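Putative outer membrane protein (LpxR) (Salmonella typhimurium, PDB 3FID) probably acts as an outer-membrane lipid A deacylase, a zinc-binding beta-barrel enzyme that modifies lipopolysaccharide by removing acyl chains. Local coordinates at residues L101-I105 and G142-K146; Q136-R140 and N231-Q235; V168-G172 and G200-R204. The contacts are given in a common frame with arbitrary orientation. Residues are numbered along the deposited sequence.

Contacts 1 and 3 belong to the body of the barrel and contact 2 to the loops that top one end. Strand 140-157 carries 142-146 of contact 1 and pairs with strand 160-173, which carries 168-172 of contact 3; the two contact centres lie about 10 Å apart, and Lys146 packs against Leu201. Contact 1 joins two wall strands by backbone hydrogen bonds, with Asp104, Thr144, Lys146 and the zinc inside and Thr103, Ile105 and Tyr143 on the surface. Contact 3 is buried and apolar, a loop resting on the wall from inside. Contact 2, its centre about 17 and 19 Å from theirs, combines a tyrosine hydroxyl, a ring face and water between a loop and a helical turn.

Contact 1. Residues L101-I105 and G142-K146; sequences LGTDI and GYTAK. With ZN (zinc ion), chain E.
A salt bridge between Asp104 OD2 and Lys146 NZ, 3.2 Å long, lies beside a zinc ion on the inner wall of this antiparallel outer-membrane beta-barrel. Asp104 OD1 binds the metal at 1.8 Å; His54, His84 and water 3, 2.3 Å from the ion, are the other ligands. A carboxylate suits this place because it can serve metal and lysine with different oxygens. Lys146, with chi1 m, chi2 t, chi3 m and chi4 t, runs over Gly102, where the lack of a side chain leaves room for it. Water 1 lies 2.8 Å from Asp104 OD2 and accepts from Lys146 NZ (2.9 Å).

Both segments are extended, their axes at 168° and 4.5 Å apart. Gly102-Lys146 and Asp104-Thr144 are hydrogen-bonded pairs: Gly102 N to Lys146 O 2.9 Å, Lys146 N to Gly102 O 2.8 Å, Asp104 N to Thr144 O and Thr144 N to Asp104 O both 3.0 Å. Thr103-Ala145 and Ile105-Tyr143 are non-hydrogen-bonded pairs, with side chains on the opposite, outer face; CA atoms of Ile105 and Tyr143 are 4.4 Å apart. On the zinc side, Thr144 (chi1 p) brings OG1 to 3.1 Å from Asp104 CB.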
loop_
_atom_site.group_PDB
_atom_site.type_symbol
_atom_site.label_atom_id
_atom_site.label_comp_id
_atom_site.label_asym_id
_atom_site.label_seq_id
_atom_site.Cartn_x
_atom_site.Cartn_y
_atom_site.Cartn_z
ATOM N N LEU A 101 -6.124 -14.450 -3.454
ATOM C CA LEU A 101 -6.926 -14.718 -2.264
ATOM C C LEU A 101 -5.967 -14.718 -1.097
ATOM O O LEU A 101 -4.991 -15.442 -1.129
ATOM C CB LEU A 101 -7.597 -16.098 -2.370
ATOM C CG LEU A 101 -8.800 -16.240 -3.304
ATOM C CD1 LEU A 101 -9.133 -17.719 -3.502
ATOM C CD2 LEU A 101 -9.971 -15.484 -2.703
ATOM N N GLY A 102 -6.240 -13.917 -0.069
ATOM C CA GLY A 102 -5.302 -13.802 1.043
ATOM C C GLY A 102 -5.971 -13.592 2.388
ATOM O O GLY A 102 -7.124 -13.148 2.470
ATOM N N THR A 103 -5.238 -13.921 3.446
ATOM C CA THR A 103 -5.688 -13.645 4.816
ATOM C C THR A 103 -4.532 -13.100 5.637
ATOM O O THR A 103 -3.451 -13.692 5.614
ATOM C CB THR A 103 -6.244 -14.914 5.498
ATOM O OG1 THR A 103 -7.303 -15.457 4.699
ATOM C CG2 THR A 103 -6.811 -14.585 6.885
ATOM N N ASP A 104 -4.764 -11.972 6.331
ATOM C CA ASP A 104 -3.827 -11.407 7.318
ATOM C C ASP A 104 -4.353 -11.607 8.727
ATOM O O ASP A 104 -5.562 -11.633 8.936
ATOM C CB ASP A 104 -3.655 -9.878 7.148
ATOM C CG ASP A 104 -2.581 -9.517 6.155
ATOM O OD1 ASP A 104 -1.945 -8.449 6.312
ATOM O OD2 ASP A 104 -2.355 -10.322 5.214
ATOM N N ILE A 105 -3.438 -11.712 9.681
ATOM C CA ILE A 105 -3.770 -11.422 11.062
ATOM C C ILE A 105 -2.975 -10.191 11.449
ATOM O O ILE A 105 -1.867 -9.962 10.964
ATOM C CB ILE A 105 -3.466 -12.612 12.000
ATOM C CG1 ILE A 105 -2.040 -13.130 11.767
ATOM C CG2 ILE A 105 -4.538 -13.692 11.773
ATOM C CD1 ILE A 105 -1.637 -14.396 12.617
ATOM N N GLY A 142 -7.230 -8.332 14.904
ATOM C CA GLY A 142 -8.182 -8.801 13.919
ATOM C C GLY A 142 -7.558 -9.503 12.746
ATOM O O GLY A 142 -6.392 -9.879 12.775
ATOM N N TYR A 143 -8.367 -9.678 11.721
ATOM C CA TYR A 143 -7.965 -10.367 10.518
ATOM C C TYR A 143 -8.454 -9.537 9.327
ATOM O O TYR A 143 -9.415 -8.747 9.454
ATOM C CB TYR A 143 -8.599 -11.758 10.501
ATOM C CG TYR A 143 -10.089 -11.723 10.222
ATOM C CD1 TYR A 143 -11.003 -11.461 11.248
ATOM C CD2 TYR A 143 -10.587 -11.934 8.925
ATOM C CE1 TYR A 143 -12.370 -11.407 10.999
ATOM C CE2 TYR A 143 -11.955 -11.884 8.667
ATOM C CZ TYR A 143 -12.837 -11.631 9.714
ATOM O OH TYR A 143 -14.198 -11.574 9.480
ATOM N N THR A 144 -7.776 -9.688 8.189
ATOM C CA THR A 144 -8.319 -9.205 6.931
ATOM C C THR A 144 -8.461 -10.413 6.008
ATOM O O THR A 144 -7.623 -11.295 6.031
ATOM C CB THR A 144 -7.466 -8.055 6.266
ATOM O OG1 THR A 144 -6.165 -8.549 5.861
ATOM C CG2 THR A 144 -7.270 -6.921 7.249
ATOM N N ALA A 145 -9.558 -10.465 5.257
ATOM C CA ALA A 145 -9.766 -11.451 4.195
ATOM C C ALA A 145 -9.756 -10.648 2.909
ATOM O O ALA A 145 -10.481 -9.664 2.801
ATOM C CB ALA A 145 -11.125 -12.144 4.376
ATOM N N LYS A 146 -8.924 -11.058 1.954
ATOM C CA LYS A 146 -8.645 -10.239 0.768
ATOM C C LYS A 146 -8.863 -11.032 -0.507
ATOM O O LYS A 146 -8.529 -12.215 -0.584
ATOM C CB LYS A 146 -7.190 -9.747 0.799
ATOM C CG LYS A 146 -6.863 -8.850 2.001
ATOM C CD LYS A 146 -5.423 -8.423 1.989
ATOM C CE LYS A 146 -4.529 -9.499 2.540
ATOM N NZ LYS A 146 -3.103 -9.112 2.367
HETATM ZN ZN ZN E . -0.599 -7.670 5.441
HETATM O O HOH W 1 -2.352 -11.853 2.909
HETATM O O HOH W 2 -4.290 -6.701 5.384
HETATM O O HOH W 3 -1.563 -6.595 3.694
#

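Contact 2. Residues Q136-R140 and N231-Q235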
loop_
_atom_site.group_PDB
_atom_site.type_symbol
_atom_site.label_atom_id
_atom_site.label_comp_id
_atom_site.label_asym_id
_atom_site.label_seq_id
_atom_site.Cartn_x
_atom_site.Cartn_y
_atom_site.Cartn_z
ATOM N N GLN A 136 -2.871 7.830 20.741
ATOM C CA GLN A 136 -3.080 6.998 19.537
ATOM C C GLN A 136 -4.358 6.158 19.594
ATOM O O GLN A 136 -4.959 6.011 20.659
ATOM C CB GLN A 136 -1.839 6.121 19.266
ATOM C CG GLN A 136 -1.568 4.963 20.264
ATOM C CD GLN A 136 -0.332 4.177 19.856
ATOM O OE1 GLN A 136 -0.293 3.619 18.774
ATOM N NE2 GLN A 136 0.690 4.154 20.718
ATOM N N ILE A 137 -4.778 5.614 18.444
ATOM C CA ILE A 137 -5.886 4.660 18.393
ATOM C C ILE A 137 -5.605 3.428 19.259
ATOM O O ILE A 137 -4.525 2.859 19.200
ATOM C CB ILE A 137 -6.246 4.239 16.921
ATOM C CG1 ILE A 137 -6.583 5.488 16.065
ATOM C CG2 ILE A 137 -7.389 3.224 16.890
ATOM C CD1 ILE A 137 -7.826 6.314 16.525
ATOM N N GLU A 138 -6.590 3.031 20.059
ATOM C CA GLU A 138 -6.460 1.889 20.978
ATOM C C GLU A 138 -6.508 0.530 20.269
ATOM O O GLU A 138 -7.040 0.425 19.147
ATOM C CB GLU A 138 -7.583 1.942 22.003
ATOM C CG GLU A 138 -8.935 1.508 21.463
ATOM C CD GLU A 138 -10.067 1.692 22.492
ATOM O OE1 GLU A 138 -11.241 1.557 22.109
ATOM O OE2 GLU A 138 -9.774 1.996 23.658
ATOM N N ASN A 139 -6.002 -0.507 20.943
ATOM C CA ASN A 139 -5.837 -1.844 20.356
ATOM C C ASN A 139 -7.134 -2.460 19.844
ATOM O O ASN A 139 -8.167 -2.427 20.531
ATOM C CB ASN A 139 -5.201 -2.824 21.352
ATOM C CG ASN A 139 -3.717 -2.569 21.588
ATOM O OD1 ASN A 139 -2.962 -2.313 20.653
ATOM N ND2 ASN A 139 -3.288 -2.653 22.859
ATOM N N ARG A 140 -7.069 -3.007 18.629
ATOM C CA ARG A 140 -8.033 -3.978 18.159
ATOM C C ARG A 140 -7.265 -4.973 17.323
ATOM O O ARG A 140 -6.579 -4.590 16.386
ATOM C CB ARG A 140 -9.171 -3.373 17.344
ATOM C CG ARG A 140 -10.113 -4.469 16.860
ATOM C CD ARG A 140 -11.232 -3.961 16.023
ATOM N NE ARG A 140 -12.168 -3.135 16.773
ATOM C CZ ARG A 140 -13.229 -2.556 16.215
ATOM N NH1 ARG A 140 -13.476 -2.729 14.905
ATOM N NH2 ARG A 140 -14.040 -1.807 16.950
ATOM N N ASN A 231 -12.807 1.371 8.371
ATOM C CA ASN A 231 -11.376 1.675 8.436
ATOM C C ASN A 231 -11.105 2.020 9.899
ATOM O O ASN A 231 -11.347 3.153 10.322
ATOM C CB ASN A 231 -11.036 2.843 7.525
ATOM C CG ASN A 231 -9.567 3.189 7.541
ATOM O OD1 ASN A 231 -8.848 2.868 8.480
ATOM N ND2 ASN A 231 -9.110 3.844 6.487
ATOM N N TYR A 232 -10.641 1.025 10.660
ATOM C CA TYR A 232 -10.384 1.190 12.107
ATOM C C TYR A 232 -9.328 2.262 12.438
ATOM O O TYR A 232 -9.404 2.893 13.494
ATOM C CB TYR A 232 -10.022 -0.170 12.731
ATOM C CG TYR A 232 -9.890 -0.115 14.239
ATOM C CD1 TYR A 232 -8.631 -0.098 14.841
ATOM C CD2 TYR A 232 -11.032 -0.019 15.060
ATOM C CE1 TYR A 232 -8.488 -0.023 16.242
ATOM C CE2 TYR A 232 -10.910 0.056 16.463
ATOM C CZ TYR A 232 -9.634 0.073 17.037
ATOM O OH TYR A 232 -9.500 0.141 18.404
ATOM N N THR A 233 -8.353 2.501 11.547
ATOM C CA THR A 233 -7.410 3.614 11.763
ATOM C C THR A 233 -8.137 4.979 11.903
ATOM O O THR A 233 -7.612 5.889 12.531
ATOM C CB THR A 233 -6.270 3.741 10.682
ATOM O OG1 THR A 233 -6.799 4.286 9.462
ATOM C CG2 THR A 233 -5.586 2.369 10.395
ATOM N N LEU A 234 -9.337 5.081 11.315
ATOM C CA LEU A 234 -10.135 6.315 11.318
ATOM C C LEU A 234 -11.308 6.258 12.293
ATOM O O LEU A 234 -11.690 7.283 12.875
ATOM C CB LEU A 234 -10.664 6.614 9.908
ATOM C CG LEU A 234 -9.594 6.948 8.849
ATOM C CD1 LEU A 234 -10.260 7.279 7.497
ATOM C CD2 LEU A 234 -8.633 8.075 9.335
ATOM N N GLN A 235 -11.871 5.065 12.459
ATOM C CA GLN A 235 -13.116 4.881 13.248
ATOM C C GLN A 235 -12.877 4.410 14.681
ATOM O O GLN A 235 -13.798 4.414 15.493
ATOM C CB GLN A 235 -14.033 3.898 12.540
ATOM C CG GLN A 235 -14.508 4.412 11.171
ATOM C CD GLN A 235 -15.256 3.367 10.399
ATOM O OE1 GLN A 235 -14.814 2.223 10.283
ATOM N NE2 GLN A 235 -16.393 3.752 9.853
HETATM O O HOH W 4 -11.540 1.505 19.505
#
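This is a contact between a loop and a short helix, built round one tyrosine, at the end of the barrel where the segment 136-140 leads into strand 140-157 and helix 232-235 follows strand 230-231. Tyr232 has the largest share of the buried surface of any residue here. Its hydroxyl donates to a backbone carbonyl of the irregular segment, OH to Glu138 O at 2.6 Å. Water 4 ties the same corner together, donating to Tyr232 OH (2.7 Å) and to Glu138 OE1 (2.6 Å). The ring is covered as well: Arg140 CB lies over one face, 3.8 Å from the centroid in a CH-pi contact, and Arg140 NE comes within 3.4 Å of Tyr232 CE2, while the guanidinium reaches on to Asn174. Ile137 adds apolar packing, CG2 to Tyr232 CE1 at 3.5 Å. Tyrosine fits because it offers a broad apolar ring and a polar tip.

Asn231, at the N-cap position, accepts from Thr233 OG1 through OD1 (2.7 Å), and its O receives Leu234 N and Gln235 N at 3.0 and 2.9 Å. The connections 108-140 and 231-251 thus meet over the barrel end away from the chain termini, probably the extracellular side, as in outer-membrane barrels.

Contact 3. Residues V168-G172 and G200-R204; sequences VSAVG and GLLSR. With CXE (pentaethylene glycol monodecyl ether), chain M.
Leu202, Val171 and Leu201 bury most of the surface, making a small apolar core between the barrel wall and a loop. Residues 168-172 form an extended part of strand 160-173. The other segment turns: Gly200 has a positive phi (57°) with psi -129°, a combination easy for glycine but strained with a CB, Leu201 and Leu202 make a short 3-10 element, and Ser203 N closes the turn on Gly200 O at 3.1 Å. The CA atoms of Ser169 and Leu202 lie 7.7 Å apart, those of Val171 and Leu201 7.8 Å, so the contact is made almost wholly by side chains.

Leu202 (chi1 and chi2 both m) reaches Val171, its CD2 lying 3.7 Å from Val171 CG2, and its CG lies 3.9 Å from Ser169 OG. Val171 has chi1 t, and its CG1 lies 4.0 Å from CD1 of Leu201 (m, t). No hydrogen bond crosses; branched, apolar side chains suit the gap. Ser169 OG is satisfied by Glu167, and Leu201 N by Tyr178.

Val168 points the other way, and its CG2 is 3.8 Å from C10 of bound detergent. Detergent outside and a folded-in loop inside are consistent with a transmembrane beta-barrel whose lumen is partly filled by loop 195-214.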
loop_
_atom_site.group_PDB
_atom_site.type_symbol
_atom_site.label_atom_id
_atom_site.label_comp_id
_atom_site.label_asym_id
_atom_site.label_seq_id
_atom_site.Cartn_x
_atom_site.Cartn_y
_atom_site.Cartn_z
ATOM N N VAL A 168 -11.632 -6.129 -9.911
ATOM C CA VAL A 168 -12.459 -5.948 -8.712
ATOM C C VAL A 168 -11.707 -6.520 -7.503
ATOM O O VAL A 168 -11.103 -7.601 -7.592
ATOM C CB VAL A 168 -13.843 -6.664 -8.854
ATOM C CG1 VAL A 168 -14.699 -6.454 -7.585
ATOM C CG2 VAL A 168 -14.578 -6.123 -10.069
ATOM N N SER A 169 -11.729 -5.785 -6.391
ATOM C CA SER A 169 -11.080 -6.228 -5.169
ATOM C C SER A 169 -12.032 -6.168 -4.011
ATOM O O SER A 169 -12.965 -5.375 -4.007
ATOM C CB SER A 169 -9.878 -5.347 -4.848
ATOM O OG SER A 169 -8.815 -5.640 -5.741
ATOM N N ALA A 170 -11.756 -6.967 -2.992
ATOM C CA ALA A 170 -12.606 -6.996 -1.817
ATOM C C ALA A 170 -11.767 -7.302 -0.580
ATOM O O ALA A 170 -10.879 -8.186 -0.601
ATOM C CB ALA A 170 -13.719 -8.028 -2.003
ATOM N N VAL A 171 -12.022 -6.549 0.485
ATOM C CA VAL A 171 -11.401 -6.781 1.794
ATOM C C VAL A 171 -12.516 -6.813 2.835
ATOM O O VAL A 171 -13.438 -6.012 2.782
ATOM C CB VAL A 171 -10.351 -5.672 2.151
ATOM C CG1 VAL A 171 -9.732 -5.898 3.517
ATOM C CG2 VAL A 171 -9.237 -5.656 1.093
ATOM N N GLY A 172 -12.428 -7.761 3.767
ATOM C CA GLY A 172 -13.367 -7.799 4.887
ATOM C C GLY A 172 -12.677 -8.145 6.191
ATOM O O GLY A 172 -11.497 -8.512 6.203
ATOM N N GLY A 200 -4.064 -0.476 -2.671
ATOM C CA GLY A 200 -4.485 -0.503 -1.266
ATOM C C GLY A 200 -3.929 -1.729 -0.576
ATOM O O GLY A 200 -2.718 -2.007 -0.660
ATOM N N LEU A 201 -4.803 -2.478 0.100
ATOM C CA LEU A 201 -4.349 -3.671 0.831
ATOM C C LEU A 201 -4.044 -4.854 -0.106
ATOM O O LEU A 201 -3.601 -5.919 0.338
ATOM C CB LEU A 201 -5.386 -4.039 1.902
ATOM C CG LEU A 201 -5.522 -3.003 3.045
ATOM C CD1 LEU A 201 -6.770 -3.303 3.916
ATOM C CD2 LEU A 201 -4.295 -2.892 3.914
ATOM N N LEU A 202 -4.301 -4.670 -1.400
ATOM C CA LEU A 202 -3.960 -5.677 -2.398
ATOM C C LEU A 202 -2.683 -5.273 -3.169
ATOM O O LEU A 202 -2.271 -5.957 -4.098
ATOM C CB LEU A 202 -5.147 -5.925 -3.369
ATOM C CG LEU A 202 -6.335 -6.853 -3.038
ATOM C CD1 LEU A 202 -5.937 -8.339 -2.920
ATOM C CD2 LEU A 202 -7.103 -6.368 -1.782
ATOM N N SER A 203 -2.023 -4.193 -2.753
ATOM C CA SER A 203 -0.816 -3.771 -3.437
ATOM C C SER A 203 0.300 -4.816 -3.219
ATOM O O SER A 203 0.368 -5.479 -2.172
ATOM C CB SER A 203 -0.437 -2.336 -3.034
ATOM O OG SER A 203 0.256 -2.292 -1.805
ATOM N N ARG A 204 1.131 -5.018 -4.229
ATOM C CA ARG A 204 2.043 -6.154 -4.163
ATOM C C ARG A 204 3.313 -5.805 -3.375
ATOM O O ARG A 204 4.015 -6.708 -2.914
ATOM C CB ARG A 204 2.298 -6.733 -5.550
ATOM C CG ARG A 204 1.052 -7.504 -6.133
ATOM C CD ARG A 204 1.109 -8.972 -5.696
ATOM N NE ARG A 204 2.113 -9.640 -6.514
ATOM C CZ ARG A 204 2.739 -10.763 -6.205
ATOM N NH1 ARG A 204 2.504 -11.385 -5.050
ATOM N NH2 ARG A 204 3.631 -11.239 -7.043
HETATM C C1 CXE M . -14.790 -18.838 -14.802
HETATM C C2 CXE M . -15.493 -17.664 -14.151
HETATM C C3 CXE M . -15.147 -16.345 -14.845
HETATM C C4 CXE M . -14.987 -15.193 -13.853
HETATM C C5 CXE M . -15.173 -13.831 -14.521
HETATM C C6 CXE M . -14.576 -12.730 -13.649
HETATM C C7 CXE M . -14.398 -11.393 -14.373
HETATM C C8 CXE M . -14.199 -10.267 -13.356
HETATM C C9 CXE M . -13.545 -9.008 -13.929
HETATM C C10 CXE M . -14.262 -7.752 -13.441
HETATM O O11 CXE M . -13.566 -6.585 -13.874
HETATM C C12 CXE M . -14.440 -5.493 -14.211
HETATM C C13 CXE M . -14.173 -4.251 -13.343
HETATM O O14 CXE M . -14.261 -3.044 -14.111
HETATM C C15 CXE M . -13.869 -1.874 -13.385
HETATM C C16 CXE M . -13.220 -0.828 -14.298
HETATM O O17 CXE M . -13.579 0.486 -13.847
HETATM C C18 CXE M . -12.514 1.447 -13.822
HETATM C C19 CXE M . -13.010 2.777 -13.242
HETATM O O20 CXE M . -12.273 3.143 -12.065
HETATM C C21 CXE M . -12.788 4.286 -11.372
HETATM C C22 CXE M . -11.722 5.372 -11.420
HETATM O O23 CXE M . -12.076 6.520 -10.655
HETATM C C24 CXE M . -11.479 7.705 -11.178
HETATM C C25 CXE M . -12.568 8.729 -11.417
HETATM O O26 CXE M . -12.027 9.839 -12.111
#